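Local coordinates for protein LYND (Lyngbya aestuarii, PDB 4V1T) that probably acts as a YcaO-type, ATP-dependent cyclodehydratase that converts side chains of a precursor peptide into heterocycles, and binds ADP, magnesium and zinc, at residues E108-P113 with K266-Y271; K318-R323 with Q720-I725; G462-R467 with P482-A487; N561-P566 with L756-E761. All blocks are in the same frame, centred on the assembly; numbering follows the deposited sequence.

In the fold
The four contacts join different pairs of elements. Interaction 1 seats a turn on helix 250-275 and interaction 4 joins the loops after two helices; both are buried, though their centres lie about 35 and 42 Å from that of the chain. Interactions 2 and 3 are only partly buried. They relate to one antiparallel sheet, since the loop of interaction 2 links strands 716-719 and 728-733, while that of interaction 3 leads into strand 491-498. Backbone carbonyls accept the direct hydrogen bonds between segments in interactions 1 and 2, from an amide and a guanidinium respectively. Interactions 3 and 4 instead set arginines over aromatic faces, each with a bridging water.

Interaction 1 (E108-P113 with K266-Y271); sequences EALRQP and KWIVKY
A type I beta turn from A109 to Q112, leading from helix 103-109 toward strand 114-118, rests against helix 250-275, with the CA atoms of A109 and V269 only 5.1 Å apart. The small A109 side chain permits this approach, its CB lying 3.7 Å from V269 CA. Beside it, L110 CD2 meets I268 CD1 at 3.9 Å, the two side chains crossing at about a right angle, and W96 of helix 90-98 covers L110 and V269. Q112 supplies the polar part. Its extended chain brings Q112 NE2 back to A109 O at 2.8 Å, a nearly straight bond (169°) along a carbonyl lone pair; the same oxygen also accepts from Q112 N. The second amide hydrogen reaches I268 O, with Q112 NE2 3.1 Å away above that carbonyl's plane and a more bent bond (147°). An alanine here would remove both NE2 bonds and would probably leave the turn less firmly fixed to the helix. With both hydrogens engaged, the Q112 amide is fixed in rotation and lies nearly coplanar with the Y271 ring, 9° from it, so that Q112 OE1 meets the ring edge at Y271 CD2, 3.4 Å away.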
# COMPACT_ATOMS: atom_id res chain seq x y z
N GLU B 108 -1.97 -23.02 -31.89
CA GLU B 108 -0.96 -22.73 -32.90
C GLU B 108 0.28 -22.08 -32.27
O GLU B 108 1.41 -22.41 -32.62
CB GLU B 108 -1.55 -21.82 -33.99
CG GLU B 108 -1.02 -22.11 -35.39
CD GLU B 108 -1.57 -23.39 -35.98
OE1 GLU B 108 -2.75 -23.73 -35.71
OE2 GLU B 108 -0.83 -24.06 -36.72
N ALA B 109 0.05 -21.16 -31.35
CA ALA B 109 1.15 -20.47 -30.69
C ALA B 109 2.04 -21.43 -29.91
O ALA B 109 3.25 -21.25 -29.84
CB ALA B 109 0.61 -19.40 -29.76
N LEU B 110 1.42 -22.45 -29.32
CA LEU B 110 2.14 -23.41 -28.50
C LEU B 110 3.07 -24.32 -29.32
O LEU B 110 3.90 -25.02 -28.74
CB LEU B 110 1.14 -24.27 -27.72
CG LEU B 110 0.39 -23.59 -26.56
CD1 LEU B 110 -0.64 -24.54 -25.98
CD2 LEU B 110 1.35 -23.15 -25.47
N ARG B 111 2.93 -24.29 -30.64
CA ARG B 111 3.78 -25.10 -31.53
C ARG B 111 5.14 -24.45 -31.76
O ARG B 111 6.01 -25.04 -32.38
CB ARG B 111 3.11 -25.30 -32.88
CG ARG B 111 1.86 -26.16 -32.83
CD ARG B 111 1.27 -26.36 -34.21
NE ARG B 111 0.02 -27.11 -34.18
CZ ARG B 111 -0.32 -27.99 -33.23
NH1 ARG B 111 0.51 -28.26 -32.23
NH2 ARG B 111 -1.49 -28.62 -33.30
N GLN B 112 5.31 -23.22 -31.29
CA GLN B 112 6.58 -22.52 -31.44
C GLN B 112 7.64 -23.18 -30.56
O GLN B 112 7.44 -23.31 -29.35
CB GLN B 112 6.43 -21.05 -31.04
CG GLN B 112 5.58 -20.23 -31.98
CD GLN B 112 5.29 -18.84 -31.42
OE1 GLN B 112 5.90 -17.86 -31.83
NE2 GLN B 112 4.37 -18.77 -30.47
N PRO B 113 8.77 -23.59 -31.16
CA PRO B 113 9.80 -24.20 -30.32
C PRO B 113 10.56 -23.17 -29.49
O PRO B 113 10.63 -21.99 -29.84
CB PRO B 113 10.72 -24.89 -31.33
CG PRO B 113 10.53 -24.16 -32.60
CD PRO B 113 9.13 -23.60 -32.59
N LYS B 266 2.65 -18.46 -21.52
CA LYS B 266 1.90 -17.24 -21.60
C LYS B 266 2.61 -16.22 -22.46
O LYS B 266 1.96 -15.45 -23.17
CB LYS B 266 1.66 -16.66 -20.20
CG LYS B 266 0.55 -17.36 -19.43
CD LYS B 266 -0.04 -16.47 -18.35
CE LYS B 266 0.83 -16.44 -17.12
NZ LYS B 266 0.68 -15.17 -16.37
N TRP B 267 3.94 -16.21 -22.42
CA TRP B 267 4.69 -15.30 -23.27
C TRP B 267 4.58 -15.64 -24.76
O TRP B 267 4.32 -14.76 -25.58
CB TRP B 267 6.18 -15.25 -22.90
CG TRP B 267 6.94 -14.47 -23.89
CD1 TRP B 267 7.75 -14.96 -24.87
CD2 TRP B 267 6.91 -13.05 -24.07
NE1 TRP B 267 8.24 -13.93 -25.64
CE2 TRP B 267 7.74 -12.75 -25.16
CE3 TRP B 267 6.27 -12.00 -23.40
CZ2 TRP B 267 7.96 -11.45 -25.60
CZ3 TRP B 267 6.47 -10.71 -23.84
CH2 TRP B 267 7.31 -10.44 -24.93
N ILE B 268 4.77 -16.91 -25.10
CA ILE B 268 4.78 -17.32 -26.51
C ILE B 268 3.39 -17.13 -27.11
O ILE B 268 3.28 -16.77 -28.30
CB ILE B 268 5.24 -18.78 -26.71
CG1 ILE B 268 4.37 -19.75 -25.91
CG2 ILE B 268 6.70 -18.92 -26.31
CD1 ILE B 268 4.67 -21.21 -26.18
N VAL B 269 2.34 -17.35 -26.32
CA VAL B 269 0.98 -17.17 -26.81
C VAL B 269 0.73 -15.70 -27.08
O VAL B 269 0.24 -15.30 -28.15
CB VAL B 269 -0.06 -17.72 -25.82
CG1 VAL B 269 -1.47 -17.24 -26.17
CG2 VAL B 269 -0.00 -19.23 -25.80
N LYS B 270 1.08 -14.88 -26.10
CA LYS B 270 1.01 -13.44 -26.23
C LYS B 270 1.79 -12.95 -27.46
O LYS B 270 1.32 -12.11 -28.23
CB LYS B 270 1.53 -12.78 -24.96
CG LYS B 270 1.66 -11.26 -25.01
CD LYS B 270 1.38 -10.67 -23.65
CE LYS B 270 1.72 -9.21 -23.56
NZ LYS B 270 1.64 -8.72 -22.16
N TYR B 271 2.98 -13.50 -27.64
CA TYR B 271 3.85 -13.10 -28.73
C TYR B 271 3.24 -13.47 -30.08
O TYR B 271 3.34 -12.70 -31.03
CB TYR B 271 5.20 -13.77 -28.58
CG TYR B 271 6.09 -13.64 -29.80
CD1 TYR B 271 6.61 -12.41 -30.17
CD2 TYR B 271 6.39 -14.74 -30.58
CE1 TYR B 271 7.43 -12.28 -31.28
CE2 TYR B 271 7.21 -14.62 -31.68
CZ TYR B 271 7.73 -13.39 -32.02
OH TYR B 271 8.54 -13.26 -33.12

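Interaction 2 (K318-R323 with Q720-I725); sequences KILQHR and QTRPDI
This is an arginine-to-backbone contact, with an apolar flank, between helix 319-324 and the loop that joins the antiparallel strands 716-719 and 728-733 within the YcaO region. R323 leaves the helix with CG anti to its backbone N (chi1 -175°) and bends at chi3, which turns the guanidinium end-on to the loop. Both terminal nitrogens converge on one acceptor: R323 NH1 and R323 NH2 each lie 2.8 Å from T721 O. The oxygen stays close to the guanidinium plane, and sharing it bends the bonds to 146° and 141°. NH2 approaches along a carbonyl lone pair, whereas NH1 sits above the carbonyl plane. L320 CD2 packs over one face of the R323 guanidinium, toward its rim, and comes within 3.5 Å of T721 O. The other branch, L320 CD1, touches R722 NH1 at 3.8 Å; R722 is turned elsewhere, in a salt bridge with E436 and a bond to S429 O. I319 CG2 meets P723 CG more loosely, at 4.4 Å. T721 OG1 bonds to D719 and to V729 N, fixing the loop beside its strands. Because R323 grips a neutral carbonyl, its positive charge is not neutralised by T721, and it would probably polarise that peptide group; a long, weak ion pair also links R323 NH2 to D719.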
# COMPACT_ATOMS: atom_id res chain seq x y z
N LYS B 318 25.91 8.57 -23.69
CA LYS B 318 26.46 9.91 -23.76
C LYS B 318 25.40 11.00 -23.63
O LYS B 318 25.62 12.14 -24.03
CB LYS B 318 27.24 10.07 -25.07
CG LYS B 318 28.58 9.37 -25.00
CD LYS B 318 28.85 8.52 -26.23
CE LYS B 318 30.14 7.73 -26.08
NZ LYS B 318 30.71 7.40 -27.42
N ILE B 319 24.26 10.65 -23.04
CA ILE B 319 23.18 11.61 -22.82
C ILE B 319 23.59 12.69 -21.83
O ILE B 319 23.55 13.88 -22.14
CB ILE B 319 21.89 10.91 -22.33
CG1 ILE B 319 21.19 10.24 -23.52
CG2 ILE B 319 20.94 11.91 -21.65
CD1 ILE B 319 19.89 9.52 -23.18
N LEU B 320 23.99 12.26 -20.63
CA LEU B 320 24.35 13.18 -19.56
C LEU B 320 25.56 14.04 -19.91
O LEU B 320 25.66 15.19 -19.49
CB LEU B 320 24.60 12.40 -18.28
CG LEU B 320 23.33 11.76 -17.72
CD1 LEU B 320 23.65 10.46 -17.01
CD2 LEU B 320 22.61 12.71 -16.79
N GLN B 321 26.49 13.46 -20.67
CA GLN B 321 27.63 14.22 -21.19
C GLN B 321 27.12 15.38 -22.03
O GLN B 321 27.54 16.52 -21.85
CB GLN B 321 28.55 13.31 -22.03
CG GLN B 321 29.68 14.04 -22.76
CD GLN B 321 30.73 14.60 -21.82
OE1 GLN B 321 30.92 14.10 -20.71
NE2 GLN B 321 31.43 15.63 -22.27
N HIS B 322 26.19 15.07 -22.94
CA HIS B 322 25.64 16.08 -23.84
C HIS B 322 24.80 17.10 -23.07
O HIS B 322 24.91 18.30 -23.29
CB HIS B 322 24.80 15.41 -24.93
CG HIS B 322 24.15 16.37 -25.87
ND1 HIS B 322 24.87 17.20 -26.70
CD2 HIS B 322 22.85 16.62 -26.13
CE1 HIS B 322 24.04 17.93 -27.42
NE2 HIS B 322 22.80 17.60 -27.09
N ARG B 323 23.96 16.61 -22.17
CA ARG B 323 23.04 17.47 -21.42
C ARG B 323 23.76 18.44 -20.48
O ARG B 323 23.29 19.55 -20.24
CB ARG B 323 22.07 16.62 -20.61
CG ARG B 323 21.00 17.41 -19.90
CD ARG B 323 20.18 16.51 -18.99
NE ARG B 323 20.83 16.30 -17.70
CZ ARG B 323 20.48 15.37 -16.83
NH1 ARG B 323 19.47 14.54 -17.09
NH2 ARG B 323 21.13 15.26 -15.68
N GLN B 720 21.68 16.46 -11.61
CA GLN B 720 22.05 15.06 -11.44
C GLN B 720 20.93 14.12 -11.85
O GLN B 720 21.00 12.91 -11.61
CB GLN B 720 22.41 14.81 -9.97
CG GLN B 720 23.58 15.64 -9.45
CD GLN B 720 23.85 15.39 -7.98
OE1 GLN B 720 22.93 15.17 -7.19
NE2 GLN B 720 25.13 15.43 -7.60
N THR B 721 19.88 14.66 -12.46
CA THR B 721 18.71 13.85 -12.84
C THR B 721 19.10 12.72 -13.78
O THR B 721 19.71 12.94 -14.83
CB THR B 721 17.65 14.73 -13.52
OG1 THR B 721 17.27 15.80 -12.65
CG2 THR B 721 16.42 13.90 -13.88
N ARG B 722 18.74 11.50 -13.39
CA ARG B 722 18.99 10.33 -14.23
C ARG B 722 17.71 9.99 -14.98
O ARG B 722 16.66 9.87 -14.35
CB ARG B 722 19.45 9.15 -13.37
CG ARG B 722 20.53 9.50 -12.35
CD ARG B 722 21.89 9.69 -13.01
NE ARG B 722 22.88 10.23 -12.07
CZ ARG B 722 24.20 10.23 -12.29
NH1 ARG B 722 24.71 9.71 -13.40
NH2 ARG B 722 25.01 10.75 -11.38
N PRO B 723 17.78 9.84 -16.32
CA PRO B 723 16.54 9.63 -17.09
C PRO B 723 15.77 8.37 -16.71
O PRO B 723 14.56 8.34 -16.85
CB PRO B 723 17.04 9.52 -18.54
CG PRO B 723 18.38 10.16 -18.54
CD PRO B 723 18.96 9.90 -17.19
N ASP B 724 16.48 7.34 -16.28
CA ASP B 724 15.85 6.09 -15.84
C ASP B 724 15.19 6.23 -14.46
O ASP B 724 14.45 5.35 -14.03
CB ASP B 724 16.88 4.95 -15.82
CG ASP B 724 18.07 5.24 -14.90
OD1 ASP B 724 18.44 6.42 -14.77
OD2 ASP B 724 18.62 4.29 -14.33
N ILE B 725 15.48 7.33 -13.77
CA ILE B 725 14.88 7.64 -12.48
C ILE B 725 13.66 8.55 -12.65
O ILE B 725 12.59 8.26 -12.12
CB ILE B 725 15.89 8.34 -11.54
CG1 ILE B 725 17.06 7.40 -11.24
CG2 ILE B 725 15.22 8.80 -10.25
CD1 ILE B 725 16.68 6.15 -10.48

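Interaction 3 (G462-R467 with P482-A487); sequences GQYANR and PQRFDA
Y464 offers one face of its ring to R484, whose aliphatic CG sits 3.9 Å from the ring centroid and 22° off the normal, a CH-pi contact. It joins helix 461-465 to the loop that leads into strand 491-498 of the antiparallel sheet. The two side chains cross at about a right angle. The R484 chain runs across the ring and, bent at chi3, turns a guanidinium face to Y464 CD2, 3.3 Å from R484 NH1. The flat groups are inclined by 45° and overlap only at their rims; long, weak ion pairs to E454 and D461 lie beyond R484 NH2. At the ring edge, in its plane, P482 O approaches Y464 CE1 to 3.2 Å, so the phenol is bordered by backbone as well as covered on a face. A second overlap lies next to the first. R467, the first residue of helix 467-473, starts with CG in the crowded position between backbone N and carbonyl carbon and bends at chi3, laying its guanidinium face over Q483 CG, which is 3.5 Å from R467 NH1. The polar ends have outside anchors: R467 NE bonds to I481 O, and Q483 NE2 to P520 O. The phenol end is tied to the loop through one water, which accepts from Y464 OH at 2.6 Å and donates to Q483 O at 2.9 Å.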
# COMPACT_ATOMS: atom_id res chain seq x y z
N GLY B 462 45.86 26.36 8.38
CA GLY B 462 46.29 25.53 9.49
C GLY B 462 45.71 24.13 9.39
O GLY B 462 46.39 23.14 9.66
N GLN B 463 44.45 24.04 9.00
CA GLN B 463 43.79 22.74 8.88
C GLN B 463 44.47 21.87 7.85
O GLN B 463 44.69 20.67 8.08
CB GLN B 463 42.31 22.92 8.52
CG GLN B 463 41.42 23.24 9.70
CD GLN B 463 39.97 23.37 9.28
OE1 GLN B 463 39.61 24.31 8.57
NE2 GLN B 463 39.14 22.43 9.69
N TYR B 464 44.81 22.47 6.71
CA TYR B 464 45.50 21.74 5.65
C TYR B 464 46.88 21.28 6.09
O TYR B 464 47.26 20.14 5.86
CB TYR B 464 45.63 22.61 4.41
CG TYR B 464 44.44 22.59 3.48
CD1 TYR B 464 43.94 21.39 2.99
CD2 TYR B 464 43.84 23.77 3.05
CE1 TYR B 464 42.86 21.36 2.12
CE2 TYR B 464 42.76 23.74 2.18
CZ TYR B 464 42.28 22.54 1.72
OH TYR B 464 41.22 22.50 0.85
N ALA B 465 47.63 22.18 6.71
CA ALA B 465 48.99 21.88 7.15
C ALA B 465 49.04 20.73 8.14
O ALA B 465 49.94 19.89 8.07
CB ALA B 465 49.63 23.12 7.75
N ASN B 466 48.08 20.70 9.06
CA ASN B 466 48.05 19.70 10.12
C ASN B 466 47.02 18.61 9.87
O ASN B 466 46.63 17.89 10.80
CB ASN B 466 47.77 20.38 11.47
CG ASN B 466 48.73 21.53 11.74
OD1 ASN B 466 49.93 21.41 11.54
ND2 ASN B 466 48.20 22.67 12.17
N ARG B 467 46.60 18.48 8.62
CA ARG B 467 45.45 17.66 8.27
C ARG B 467 45.56 16.21 8.71
O ARG B 467 44.58 15.61 9.11
CB ARG B 467 45.20 17.70 6.76
CG ARG B 467 46.29 17.05 5.91
CD ARG B 467 45.91 17.07 4.44
NE ARG B 467 44.83 16.13 4.14
CZ ARG B 467 45.02 14.84 3.87
NH1 ARG B 467 46.24 14.32 3.83
NH2 ARG B 467 43.97 14.07 3.63
N PRO B 482 40.68 17.20 3.21
CA PRO B 482 41.36 16.57 2.08
C PRO B 482 42.75 17.13 1.86
O PRO B 482 43.10 18.14 2.46
CB PRO B 482 40.45 16.87 0.89
CG PRO B 482 39.55 17.97 1.31
CD PRO B 482 39.78 18.27 2.77
N GLN B 483 43.53 16.47 1.02
CA GLN B 483 44.82 17.00 0.59
C GLN B 483 44.58 18.30 -0.17
O GLN B 483 43.45 18.59 -0.59
CB GLN B 483 45.56 15.99 -0.29
CG GLN B 483 45.80 14.63 0.35
CD GLN B 483 46.27 13.60 -0.65
OE1 GLN B 483 46.72 13.94 -1.74
NE2 GLN B 483 46.17 12.33 -0.29
N ARG B 484 45.63 19.09 -0.35
CA ARG B 484 45.49 20.34 -1.07
C ARG B 484 45.31 20.10 -2.55
O ARG B 484 45.72 19.08 -3.08
CB ARG B 484 46.69 21.27 -0.83
CG ARG B 484 46.63 21.98 0.51
CD ARG B 484 47.46 23.24 0.52
NE ARG B 484 46.64 24.44 0.33
CZ ARG B 484 46.32 25.31 1.28
NH1 ARG B 484 46.74 25.17 2.53
NH2 ARG B 484 45.58 26.36 0.97
N PHE B 485 44.68 21.04 -3.21
CA PHE B 485 44.49 20.97 -4.64
C PHE B 485 45.72 21.45 -5.40
O PHE B 485 46.01 22.64 -5.43
CB PHE B 485 43.29 21.82 -5.02
CG PHE B 485 43.03 21.86 -6.49
CD1 PHE B 485 42.57 20.74 -7.14
CD2 PHE B 485 43.24 23.02 -7.21
CE1 PHE B 485 42.33 20.77 -8.49
CE2 PHE B 485 43.00 23.06 -8.56
CZ PHE B 485 42.54 21.93 -9.21
N ASP B 486 46.45 20.51 -6.01
CA ASP B 486 47.57 20.85 -6.90
C ASP B 486 47.04 21.35 -8.25
O ASP B 486 46.68 20.57 -9.14
CB ASP B 486 48.48 19.64 -7.11
CG ASP B 486 49.72 19.97 -7.93
OD1 ASP B 486 49.98 21.17 -8.18
OD2 ASP B 486 50.44 19.04 -8.31
N ALA B 487 47.01 22.67 -8.40
CA ALA B 487 46.43 23.30 -9.59
C ALA B 487 47.22 22.99 -10.86
O ALA B 487 46.74 23.22 -11.97
CB ALA B 487 46.33 24.80 -9.38
O HOH W 1 41.29 20.55 -0.92

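Interaction 4 (N561-P566 with L756-E761); sequences NRLRRP and LGWLDE
R565 holds its guanidinium over the six-membered ring of W758 in a cation-pi contact, with R565 CZ 4.0 Å from the ring centroid and 29° off the normal. The planes are inclined by 40°, which tips R565 NH1 down to 3.2 Å from W758 CE2. L756 CD1 packs on the other face of the indole, and P566 CD covers the other face of the guanidinium. Farther along the indole, L563 CD1 meets W758 CE3 at 3.5 Å, while its second branch, L563 CD2, reaches L759 CD2 at 3.8 Å. An alanine in place of W758 would remove the indole from both R565 and L563, and would probably leave the two loops less closely joined. Both loops follow helices closed by Schellman motifs, with R562 after helix 538-561 and G757 after helix 748-755 taking the positive phi. R565 reaches the indole through a chain bent at chi2 and chi3, and a salt bridge from NH2 to D596 fixes its far end. In the guanidinium plane a water accepts from R565 NH2 at 3.1 Å and, weakly, from W758 NE1 at 3.5 Å. N561, whose OD1 touches L759 CD1, is held by ND2 bonds to L557 O and to L749 O of helix 748-755.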
# COMPACT_ATOMS: atom_id res chain seq x y z
N ASN B 561 30.59 29.98 16.28
CA ASN B 561 30.80 31.20 17.06
C ASN B 561 30.14 31.07 18.43
O ASN B 561 30.32 31.92 19.29
CB ASN B 561 30.24 32.42 16.33
CG ASN B 561 30.98 32.71 15.03
OD1 ASN B 561 32.07 33.29 15.04
ND2 ASN B 561 30.38 32.33 13.92
N ARG B 562 29.39 29.98 18.64
CA ARG B 562 28.68 29.73 19.88
C ARG B 562 27.86 30.95 20.29
O ARG B 562 27.98 31.47 21.40
CB ARG B 562 29.65 29.31 20.99
CG ARG B 562 30.23 27.92 20.76
CD ARG B 562 31.18 27.51 21.87
NE ARG B 562 32.53 28.02 21.67
CZ ARG B 562 33.58 27.68 22.41
NH1 ARG B 562 33.43 26.82 23.41
NH2 ARG B 562 34.78 28.18 22.15
N LEU B 563 27.03 31.40 19.36
CA LEU B 563 26.24 32.60 19.56
C LEU B 563 25.04 32.33 20.44
O LEU B 563 24.48 31.24 20.40
CB LEU B 563 25.78 33.16 18.21
CG LEU B 563 26.91 33.54 17.24
CD1 LEU B 563 26.35 33.86 15.87
CD2 LEU B 563 27.70 34.71 17.78
N ARG B 564 24.65 33.32 21.23
CA ARG B 564 23.41 33.26 21.99
C ARG B 564 22.28 33.81 21.14
O ARG B 564 22.32 34.96 20.72
CB ARG B 564 23.54 34.06 23.30
CG ARG B 564 24.72 33.65 24.18
CD ARG B 564 24.61 32.23 24.72
NE ARG B 564 23.66 32.13 25.84
CZ ARG B 564 22.39 31.76 25.74
NH1 ARG B 564 21.86 31.44 24.57
NH2 ARG B 564 21.62 31.71 26.83
N ARG B 565 21.27 32.99 20.88
CA ARG B 565 20.18 33.36 19.98
C ARG B 565 18.85 33.45 20.72
O ARG B 565 18.64 32.75 21.72
CB ARG B 565 20.07 32.34 18.84
CG ARG B 565 21.33 32.17 18.00
CD ARG B 565 21.73 33.46 17.31
NE ARG B 565 20.64 34.01 16.51
CZ ARG B 565 20.45 35.30 16.28
NH1 ARG B 565 21.28 36.20 16.78
NH2 ARG B 565 19.42 35.70 15.55
N PRO B 566 17.94 34.30 20.22
CA PRO B 566 16.61 34.39 20.83
C PRO B 566 15.72 33.20 20.47
O PRO B 566 15.86 32.64 19.38
CB PRO B 566 16.05 35.68 20.23
CG PRO B 566 16.69 35.76 18.89
CD PRO B 566 18.07 35.17 19.05
N LEU B 756 26.29 41.74 11.33
CA LEU B 756 24.93 41.75 11.86
C LEU B 756 24.87 42.30 13.29
O LEU B 756 23.80 42.48 13.86
CB LEU B 756 24.34 40.34 11.82
CG LEU B 756 24.21 39.73 10.43
CD1 LEU B 756 23.70 38.29 10.52
CD2 LEU B 756 23.30 40.56 9.54
N GLY B 757 26.04 42.57 13.87
CA GLY B 757 26.11 43.11 15.21
C GLY B 757 25.95 42.04 16.27
O GLY B 757 25.71 42.36 17.43
N TRP B 758 26.09 40.78 15.86
CA TRP B 758 26.01 39.65 16.79
C TRP B 758 27.28 39.58 17.62
O TRP B 758 27.26 39.12 18.76
CB TRP B 758 25.78 38.34 16.04
CG TRP B 758 24.40 38.23 15.43
CD1 TRP B 758 23.34 39.06 15.64
CD2 TRP B 758 23.94 37.22 14.52
NE1 TRP B 758 22.25 38.63 14.93
CE2 TRP B 758 22.60 37.50 14.23
CE3 TRP B 758 24.54 36.10 13.92
CZ2 TRP B 758 21.83 36.72 13.36
CZ3 TRP B 758 23.78 35.32 13.06
CH2 TRP B 758 22.44 35.63 12.80
N LEU B 759 28.39 40.02 17.04
CA LEU B 759 29.65 40.16 17.76
C LEU B 759 30.23 41.55 17.50
O LEU B 759 30.00 42.14 16.44
CB LEU B 759 30.66 39.08 17.35
CG LEU B 759 30.29 37.62 17.63
CD1 LEU B 759 31.38 36.70 17.10
CD2 LEU B 759 30.07 37.38 19.12
N ASP B 760 30.96 42.08 18.47
CA ASP B 760 31.66 43.35 18.28
C ASP B 760 32.94 43.12 17.51
O ASP B 760 33.34 43.96 16.71
CB ASP B 760 31.97 44.01 19.62
CG ASP B 760 30.72 44.48 20.34
OD1 ASP B 760 29.71 44.80 19.67
OD2 ASP B 760 30.75 44.55 21.59
N GLU B 761 33.58 41.98 17.76
CA GLU B 761 34.83 41.63 17.10
C GLU B 761 34.72 40.20 16.57
O GLU B 761 33.94 39.42 17.08
CB GLU B 761 36.01 41.74 18.06
CG GLU B 761 36.17 43.10 18.71
CD GLU B 761 36.50 44.19 17.71
OE1 GLU B 761 37.45 44.00 16.91
OE2 GLU B 761 35.82 45.23 17.73
O HOH W 2 18.80 38.73 15.08